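Local coordinates for protein putative N-acetylmuramoyl-L-alanine amidase,autolysin cwp6 (Peptoclostridium difficile, PDB 5J72) that probably cleaves the amide bond between N-acetylmuramic acid and L-alanine in peptidoglycan as a zinc-dependent amidase, and carries cell wall-binding CWB2 modules, at residues N609-D612 with M613-N617; S277-A280 with G281-Q285. All blocks are in the same frame, centred on the assembly; numbering follows the deposited sequence.

Interaction 1. Residues N609-D612 with M613-N617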
loop_
_atom_site.group_PDB
_atom_site.type_symbol
_atom_site.label_atom_id
_atom_site.label_comp_id
_atom_site.label_asym_id
_atom_site.label_seq_id
_atom_site.Cartn_x
_atom_site.Cartn_y
_atom_site.Cartn_z
ATOM N N ASN A 609 30.114 -6.217 -18.265
ATOM C CA ASN A 609 30.113 -7.096 -19.456
ATOM C C ASN A 609 28.733 -6.993 -20.143
ATOM O O ASN A 609 27.717 -7.327 -19.538
ATOM C CB ASN A 609 30.421 -8.551 -19.111
ATOM C CG ASN A 609 30.349 -9.413 -20.352
ATOM O OD1 ASN A 609 29.273 -9.954 -20.679
ATOM N ND2 ASN A 609 31.440 -9.558 -21.116
ATOM N N LYS A 610 28.692 -6.530 -21.400
ATOM C CA LYS A 610 27.421 -6.350 -22.111
ATOM C C LYS A 610 26.583 -7.619 -22.252
ATOM O O LYS A 610 25.360 -7.560 -22.110
ATOM C CB LYS A 610 27.682 -5.799 -23.512
ATOM C CG LYS A 610 26.608 -4.789 -23.894
ATOM C CD LYS A 610 26.253 -4.833 -25.370
ATOM C CE LYS A 610 25.056 -3.958 -25.586
ATOM N NZ LYS A 610 23.819 -4.770 -25.558
ATOM N N SER A 611 27.206 -8.748 -22.551
ATOM C CA SER A 611 26.422 -9.979 -22.691
ATOM C C SER A 611 25.677 -10.342 -21.334
ATOM O O SER A 611 24.494 -10.675 -21.356
ATOM C CB SER A 611 27.335 -11.113 -23.130
ATOM O OG SER A 611 26.619 -12.339 -23.184
ATOM N N ASP A 612 26.387 -10.243 -20.180
ATOM C CA ASP A 612 25.829 -10.509 -18.843
ATOM C C ASP A 612 24.734 -9.509 -18.531
ATOM O O ASP A 612 23.630 -9.899 -18.173
ATOM C CB ASP A 612 26.933 -10.395 -17.765
ATOM C CG ASP A 612 27.874 -11.571 -17.680
ATOM O OD1 ASP A 612 28.764 -11.561 -16.799
ATOM O OD2 ASP A 612 27.720 -12.515 -18.485
ATOM N N MET A 613 25.033 -8.189 -18.681
ATOM C CA MET A 613 24.074 -7.117 -18.363
ATOM C C MET A 613 22.848 -7.105 -19.260
ATOM O O MET A 613 21.782 -6.644 -18.839
ATOM C CB MET A 613 24.782 -5.754 -18.424
ATOM C CG MET A 613 25.786 -5.631 -17.322
ATOM S SD MET A 613 24.866 -5.517 -15.731
ATOM C CE MET A 613 25.245 -7.002 -15.078
ATOM N N ASP A 614 22.983 -7.611 -20.513
ATOM C CA ASP A 614 21.814 -7.694 -21.402
ATOM C C ASP A 614 20.743 -8.680 -20.767
ATOM O O ASP A 614 19.540 -8.560 -21.021
ATOM C CB ASP A 614 22.253 -8.227 -22.799
ATOM C CG ASP A 614 22.849 -7.148 -23.698
ATOM O OD1 ASP A 614 22.768 -5.944 -23.326
ATOM O OD2 ASP A 614 23.399 -7.500 -24.767
ATOM N N LYS A 615 21.199 -9.645 -19.955
ATOM C CA LYS A 615 20.268 -10.569 -19.314
ATOM C C LYS A 615 19.719 -9.964 -17.985
ATOM O O LYS A 615 18.892 -10.600 -17.313
ATOM C CB LYS A 615 20.952 -11.913 -19.027
ATOM C CG LYS A 615 21.327 -12.680 -20.299
ATOM C CD LYS A 615 22.403 -13.692 -20.008
ATOM C CE LYS A 615 22.900 -14.334 -21.278
ATOM N NZ LYS A 615 23.939 -13.480 -21.929
ATOM N N LEU A 616 20.180 -8.759 -17.618
ATOM C CA LEU A 616 19.722 -8.083 -16.383
ATOM C C LEU A 616 19.289 -6.620 -16.662
ATOM O O LEU A 616 19.381 -5.758 -15.782
ATOM C CB LEU A 616 20.869 -8.064 -15.363
ATOM C CG LEU A 616 21.358 -9.419 -14.958
ATOM C CD1 LEU A 616 22.763 -9.308 -14.348
ATOM C CD2 LEU A 616 20.364 -9.999 -13.991
ATOM N N ASN A 617 18.779 -6.355 -17.859
ATOM C CA ASN A 617 18.446 -4.971 -18.199
ATOM C C ASN A 617 17.000 -4.529 -17.922
ATOM O O ASN A 617 16.579 -3.537 -18.468
ATOM C CB ASN A 617 18.806 -4.720 -19.663
ATOM C CG ASN A 617 18.086 -5.608 -20.649
ATOM O OD1 ASN A 617 17.138 -6.327 -20.293
ATOM N ND2 ASN A 617 18.462 -5.611 -21.930
HETATM O O HOH W 1 26.363 -13.612 -20.521
#
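Lys610 and Asp614, one turn apart on the short helix 610-614, join in a salt bridge on its exposed side. Lys610 NZ lies 2.7 Å from Asp614 OD1, meeting its syn lone pair, and makes a weak bond to Asp614 OD2 at 2.9 Å. Bends at chi2 and chi4 (-96°) curl the lysine chain back so that its ammonium faces the carboxylate. One residue further on, Lys615 NZ turns back to Ser611 O at 2.9 Å, well above the carbonyl plane. A water gathers the polar ends here: it accepts from Lys615 NZ, donates to Asp612 OD2 at 2.7 Å and bonds Ser611 OG.

Behind this shell stands the N-cap. Asn609, whose short amide suits the place, takes Asp612 N on OD1 at 2.9 Å in the carbonyl plane, while its backbone O receives Met613 N at 2.9 Å, nearly straight at 174°. Asp612 OD1 accepts from Gly540 N and Phe606 N, and Asn609 ND2 reaches Gly536 O, bonds that tie the cap to the loop around Gly536 and Gly540 and to the end of strand 599-606. With one carboxylate oxygen held by two amides and the other by water, Asp612 is probably stabilised as the anion, its charge favourably placed near the helix start.

Interaction 2. Residues S277-A280 with G281-Q285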
loop_
_atom_site.group_PDB
_atom_site.type_symbol
_atom_site.label_atom_id
_atom_site.label_comp_id
_atom_site.label_asym_id
_atom_site.label_seq_id
_atom_site.Cartn_x
_atom_site.Cartn_y
_atom_site.Cartn_z
ATOM N N SER A 277 -5.196 3.561 -6.247
ATOM C CA SER A 277 -6.614 3.799 -5.908
ATOM C C SER A 277 -6.815 4.706 -4.690
ATOM O O SER A 277 -7.649 5.634 -4.715
ATOM C CB SER A 277 -7.279 2.435 -5.575
ATOM O OG SER A 277 -7.831 1.982 -6.780
ATOM N N SER A 278 -6.060 4.469 -3.609
ATOM C CA SER A 278 -6.321 5.294 -2.436
ATOM C C SER A 278 -5.896 6.707 -2.706
ATOM O O SER A 278 -6.524 7.629 -2.179
ATOM C CB SER A 278 -5.629 4.744 -1.163
ATOM O OG SER A 278 -4.206 4.787 -1.283
ATOM N N LYS A 279 -4.892 6.892 -3.528
ATOM C CA LYS A 279 -4.406 8.245 -3.735
ATOM C C LYS A 279 -5.355 8.992 -4.731
ATOM O O LYS A 279 -5.736 10.156 -4.499
ATOM C CB LYS A 279 -2.976 8.141 -4.295
ATOM C CG LYS A 279 -2.453 9.506 -4.782
ATOM C CD LYS A 279 -2.411 10.543 -3.617
ATOM C CE LYS A 279 -1.701 11.818 -4.086
ATOM N NZ LYS A 279 -2.100 13.012 -3.302
ATOM N N ALA A 280 -5.704 8.318 -5.817
ATOM C CA ALA A 280 -6.665 8.879 -6.780
ATOM C C ALA A 280 -7.991 9.210 -5.985
ATOM O O ALA A 280 -8.670 10.193 -6.253
ATOM C CB ALA A 280 -6.976 7.809 -7.863
ATOM N N GLY A 281 -8.352 8.317 -4.998
ATOM C CA GLY A 281 -9.571 8.555 -4.209
ATOM C C GLY A 281 -9.440 9.778 -3.329
ATOM O O GLY A 281 -10.378 10.577 -3.234
ATOM N N GLU A 282 -8.322 9.933 -2.664
ATOM C CA GLU A 282 -8.125 11.113 -1.791
ATOM C C GLU A 282 -8.160 12.408 -2.632
ATOM O O GLU A 282 -8.737 13.392 -2.200
ATOM C CB GLU A 282 -6.717 11.023 -1.099
ATOM C CG GLU A 282 -6.407 12.253 -0.302
ATOM C CD GLU A 282 -4.992 12.205 0.322
ATOM O OE1 GLU A 282 -4.532 11.108 0.670
ATOM O OE2 GLU A 282 -4.380 13.290 0.484
ATOM N N ASP A 283 -7.571 12.373 -3.832
ATOM C CA ASP A 283 -7.569 13.548 -4.715
ATOM C C ASP A 283 -8.906 13.709 -5.439
ATOM O O ASP A 283 -9.160 14.763 -5.971
ATOM C CB ASP A 283 -6.531 13.365 -5.821
ATOM C CG ASP A 283 -5.073 13.461 -5.344
ATOM O OD1 ASP A 283 -4.849 13.678 -4.121
ATOM O OD2 ASP A 283 -4.163 13.332 -6.200
ATOM N N GLN A 284 -9.750 12.635 -5.461
ATOM C CA GLN A 284 -11.018 12.638 -6.235
ATOM C C GLN A 284 -10.714 12.966 -7.673
ATOM O O GLN A 284 -11.408 13.798 -8.299
ATOM C CB GLN A 284 -12.051 13.653 -5.652
ATOM C CG GLN A 284 -12.315 13.281 -4.199
ATOM C CD GLN A 284 -13.378 14.167 -3.546
ATOM O OE1 GLN A 284 -14.189 14.785 -4.212
ATOM N NE2 GLN A 284 -13.390 14.202 -2.217
ATOM N N GLN A 285 -9.667 12.337 -8.210
ATOM C CA GLN A 285 -9.314 12.555 -9.635
ATOM C C GLN A 285 -9.287 11.153 -10.190
ATOM O O GLN A 285 -8.929 10.157 -9.523
ATOM C CB GLN A 285 -8.013 13.361 -9.795
ATOM C CG GLN A 285 -8.190 14.782 -9.263
ATOM C CD GLN A 285 -8.979 15.673 -10.221
ATOM O OE1 GLN A 285 -8.843 15.610 -11.448
ATOM N NE2 GLN A 285 -9.854 16.489 -9.666
#
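Lys279 brings the end of its side chain obliquely across the oxygen edge of the Asp283 carboxylate, one helical turn on, with CE 3.6 Å from Asp283 OD2. The lysine starts with CG opposite the backbone N (chi1 170°), then bends at chi2 (61°), which swings the long chain along the helix. NZ thus forms a salt bridge with Asp283 OD1 at 2.9 Å, coming from the syn side, 17° out of the carboxylate plane. Glu282 OE2 is a second negative group, at 4.4 Å from NZ, too far for a salt bridge yet probably adding to the favourable field. Asp283 OD2 turns to Lys260 and the hydroxyl of Tyr262, so the short acid shares its charge between two lysines.

Underneath, the backbone ends in a Schellman motif. Gln284 takes positive phi, Gln285 N bonds Ala280 O at 3.1 Å, and Gln284 N makes a weak bond to Gly281 O. Gly281, itself buried and without a side chain, lies in the last turn, its N bonded to Ser277 O at 2.8 Å.

The Gln285 amide then bonds the backbone of Asp257, Asn259 and Lys260, where the loop enters strand 260-265. Within this beta-alpha-beta unit the small methyl of Ala280 lets helix 270-283 lie close to Tyr262 of that strand and Ile287 of strand 287-290; it also touches Pro175 of helix 174-180, from another CWB2 module.

Overall arrangement
Following the chain from the N terminus, interaction 2 comes first, at the end of helix 270-283, where the chain passes from strand 260-265 through the helix to strand 287-290 in a CWB2 module. Interaction 1 follows far later, on the short helix 610-614 between strand 599-606 and helix 619-637 of the amidase domain. Each closes no more than a helical turn, and the two lie in series, neither nested nor crossed. The centres of interactions 1 and 2 are about 39 Å apart, and the nearest atoms of interactions 1 and 2 about 26 Å, so they do not touch. Interaction 2 finishes a long helix, while interaction 1 spans a short one from its N-cap on, in the wall-binding and amidase parts respectively.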